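Local atomic coordinates of putative lipoprotein (Clostridium difficile, PDB entry 4EXR), a protein that is of unknown function but carries two PepSY-type repeats, related to peptidase propeptides and YPEB, and is probably attached to the cell membrane as a lipoprotein. Residues V32-A37 against N111-P116. Numbering follows the deposited sequence.
Sequences VPYTDA and NDIMTP
Tyr34, in the first turn of helix 34-44, bridges the two PepSY repeats by reaching across to Ile113 and Pro116, which lie in the loop leading to helix 116-126 and at that helix's first residue. Its ring spans the gap between two backbones that stay well apart, the closest CA atoms, those of Tyr34 and Pro116, being 8.1 Å from each other. With CG between the backbone N and the carbonyl carbon (chi1 85°), the ring is directed off the helix start toward the 113-116 loop. Thr35 CG2 covers one face of the Tyr34 ring, 3.6 Å from its plane and nearer the rim than the centre. Pro116 meets the CD1-CE1 side of the ring obliquely, its CD 3.5 Å from Tyr34 CD1 and its CG 3.7 Å from the same carbon. Farther out, the phenol oxygen rests against the CG1-CD1 arm of Ile113, with Tyr34 OH 3.4 Å from Ile113 CG1, while Ile113 CD1 approaches Tyr34 CE2 at 4.2 Å. No hydrogen bond joins the segments; the contact is van der Waals packing of the ring and its hydroxyl oxygen against aliphatic carbons. Tyr145 of strand 142-151 touches all three residues, and its hydroxyl donates a hydrogen bond to Met114 O, tying the loop to the sheet; Trp134 of strand 130-139 touches Tyr34 and Pro116, and Tyr64 of strand 61-69 also meets Tyr34. The bridge thus lies against strands from both halves of the continuous antiparallel sheet.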
loop_
_atom_site.group_PDB
_atom_site.type_symbol
_atom_site.label_atom_id
_atom_site.label_comp_id
_atom_site.label_asym_id
_atom_site.label_seq_id
_atom_site.Cartn_x
_atom_site.Cartn_y
_atom_site.Cartn_z
ATOM N N VAL A 32 -7.367 -22.627 0.061
ATOM C CA VAL A 32 -8.294 -21.548 0.404
ATOM C C VAL A 32 -9.157 -21.268 -0.814
ATOM O O VAL A 32 -8.653 -20.841 -1.853
ATOM C CB VAL A 32 -7.541 -20.265 0.807
ATOM C CG1 VAL A 32 -8.521 -19.140 1.196
ATOM C CG2 VAL A 32 -6.570 -20.555 1.943
ATOM N N PRO A 33 -10.459 -21.544 -0.712
ATOM C CA PRO A 33 -11.327 -21.260 -1.859
ATOM C C PRO A 33 -11.558 -19.746 -2.002
ATOM O O PRO A 33 -11.384 -18.993 -1.036
ATOM C CB PRO A 33 -12.618 -21.998 -1.510
ATOM C CG PRO A 33 -12.643 -22.022 -0.032
ATOM C CD PRO A 33 -11.202 -22.103 0.429
ATOM N N TYR A 34 -11.926 -19.295 -3.196
ATOM C CA TYR A 34 -12.056 -17.855 -3.420
ATOM C C TYR A 34 -13.096 -17.227 -2.497
ATOM O O TYR A 34 -12.981 -16.063 -2.126
ATOM C CB TYR A 34 -12.348 -17.547 -4.891
ATOM C CG TYR A 34 -13.812 -17.632 -5.252
ATOM C CD1 TYR A 34 -14.418 -18.856 -5.508
ATOM C CD2 TYR A 34 -14.592 -16.481 -5.320
ATOM C CE1 TYR A 34 -15.764 -18.931 -5.835
ATOM C CE2 TYR A 34 -15.930 -16.542 -5.637
ATOM C CZ TYR A 34 -16.512 -17.761 -5.892
ATOM O OH TYR A 34 -17.847 -17.804 -6.207
ATOM N N THR A 35 -14.090 -18.017 -2.099
ATOM C CA THR A 35 -15.136 -17.535 -1.196
ATOM C C THR A 35 -14.611 -17.217 0.200
ATOM O O THR A 35 -15.117 -16.312 0.865
ATOM C CB THR A 35 -16.312 -18.536 -1.097
ATOM O OG1 THR A 35 -15.807 -19.848 -0.828
ATOM C CG2 THR A 35 -17.084 -18.575 -2.406
ATOM N N ASP A 36 -13.611 -17.970 0.657
ATOM C CA ASP A 36 -12.951 -17.667 1.929
ATOM C C ASP A 36 -12.175 -16.354 1.874
ATOM O O ASP A 36 -12.159 -15.603 2.847
ATOM C CB ASP A 36 -12.004 -18.801 2.353
ATOM C CG ASP A 36 -12.722 -19.927 3.080
ATOM O OD1 ASP A 36 -13.943 -19.806 3.323
ATOM O OD2 ASP A 36 -12.054 -20.933 3.418
ATOM N N ALA A 37 -11.533 -16.078 0.739
ATOM C CA ALA A 37 -10.832 -14.803 0.558
ATOM C C ALA A 37 -11.834 -13.636 0.603
ATOM O O ALA A 37 -11.597 -12.617 1.251
ATOM C CB ALA A 37 -10.083 -14.800 -0.767
ATOM N N ASN A 111 -23.120 -12.960 -6.301
ATOM C CA ASN A 111 -24.144 -13.909 -5.881
ATOM C C ASN A 111 -24.484 -14.900 -6.975
ATOM O O ASN A 111 -24.689 -14.517 -8.126
ATOM C CB ASN A 111 -25.417 -13.173 -5.438
ATOM C CG ASN A 111 -25.184 -12.284 -4.233
ATOM O OD1 ASN A 111 -25.403 -11.072 -4.287
ATOM N ND2 ASN A 111 -24.720 -12.882 -3.137
ATOM N N ASP A 112 -24.535 -16.177 -6.605
ATOM C CA ASP A 112 -24.902 -17.261 -7.521
ATOM C C ASP A 112 -24.022 -17.359 -8.764
ATOM O O ASP A 112 -24.510 -17.613 -9.862
ATOM C CB ASP A 112 -26.377 -17.157 -7.921
ATOM C CG ASP A 112 -27.308 -17.315 -6.736
ATOM O OD1 ASP A 112 -26.970 -18.090 -5.814
ATOM O OD2 ASP A 112 -28.376 -16.663 -6.722
ATOM N N ILE A 113 -22.719 -17.164 -8.604
ATOM C CA ILE A 113 -21.854 -17.256 -9.766
ATOM C C ILE A 113 -21.219 -18.640 -9.818
ATOM O O ILE A 113 -21.194 -19.370 -8.823
ATOM C CB ILE A 113 -20.758 -16.185 -9.768
ATOM C CG1 ILE A 113 -19.845 -16.334 -8.551
ATOM C CG2 ILE A 113 -21.375 -14.768 -9.842
ATOM C CD1 ILE A 113 -18.654 -15.388 -8.593
HETATM N N MSE A 114 -20.717 -19.003 -10.984
HETATM C CA MSE A 114 -20.015 -20.268 -11.120
HETATM C C MSE A 114 -18.638 -20.161 -10.464
HETATM O O MSE A 114 -18.197 -19.070 -10.104
HETATM C CB MSE A 114 -19.872 -20.628 -12.591
HETATM C CG MSE A 114 -18.885 -19.756 -13.340
HETATM SE SE MSE A 114 -18.776 -20.340 -15.203
HETATM C CE MSE A 114 -20.690 -20.318 -15.572
ATOM N N THR A 115 -17.960 -21.297 -10.307
ATOM C CA THR A 115 -16.649 -21.325 -9.670
ATOM C C THR A 115 -15.576 -20.914 -10.664
ATOM O O THR A 115 -15.796 -20.959 -11.869
ATOM C CB THR A 115 -16.308 -22.738 -9.152
ATOM O OG1 THR A 115 -16.220 -23.625 -10.266
ATOM C CG2 THR A 115 -17.381 -23.229 -8.190
ATOM N N PRO A 116 -14.407 -20.496 -10.160
ATOM C CA PRO A 116 -13.301 -20.168 -11.059
ATOM C C PRO A 116 -12.906 -21.370 -11.929
ATOM O O PRO A 116 -12.555 -21.199 -13.098
ATOM C CB PRO A 116 -12.167 -19.817 -10.091
ATOM C CG PRO A 116 -12.857 -19.313 -8.867
ATOM C CD PRO A 116 -14.145 -20.078 -8.769
#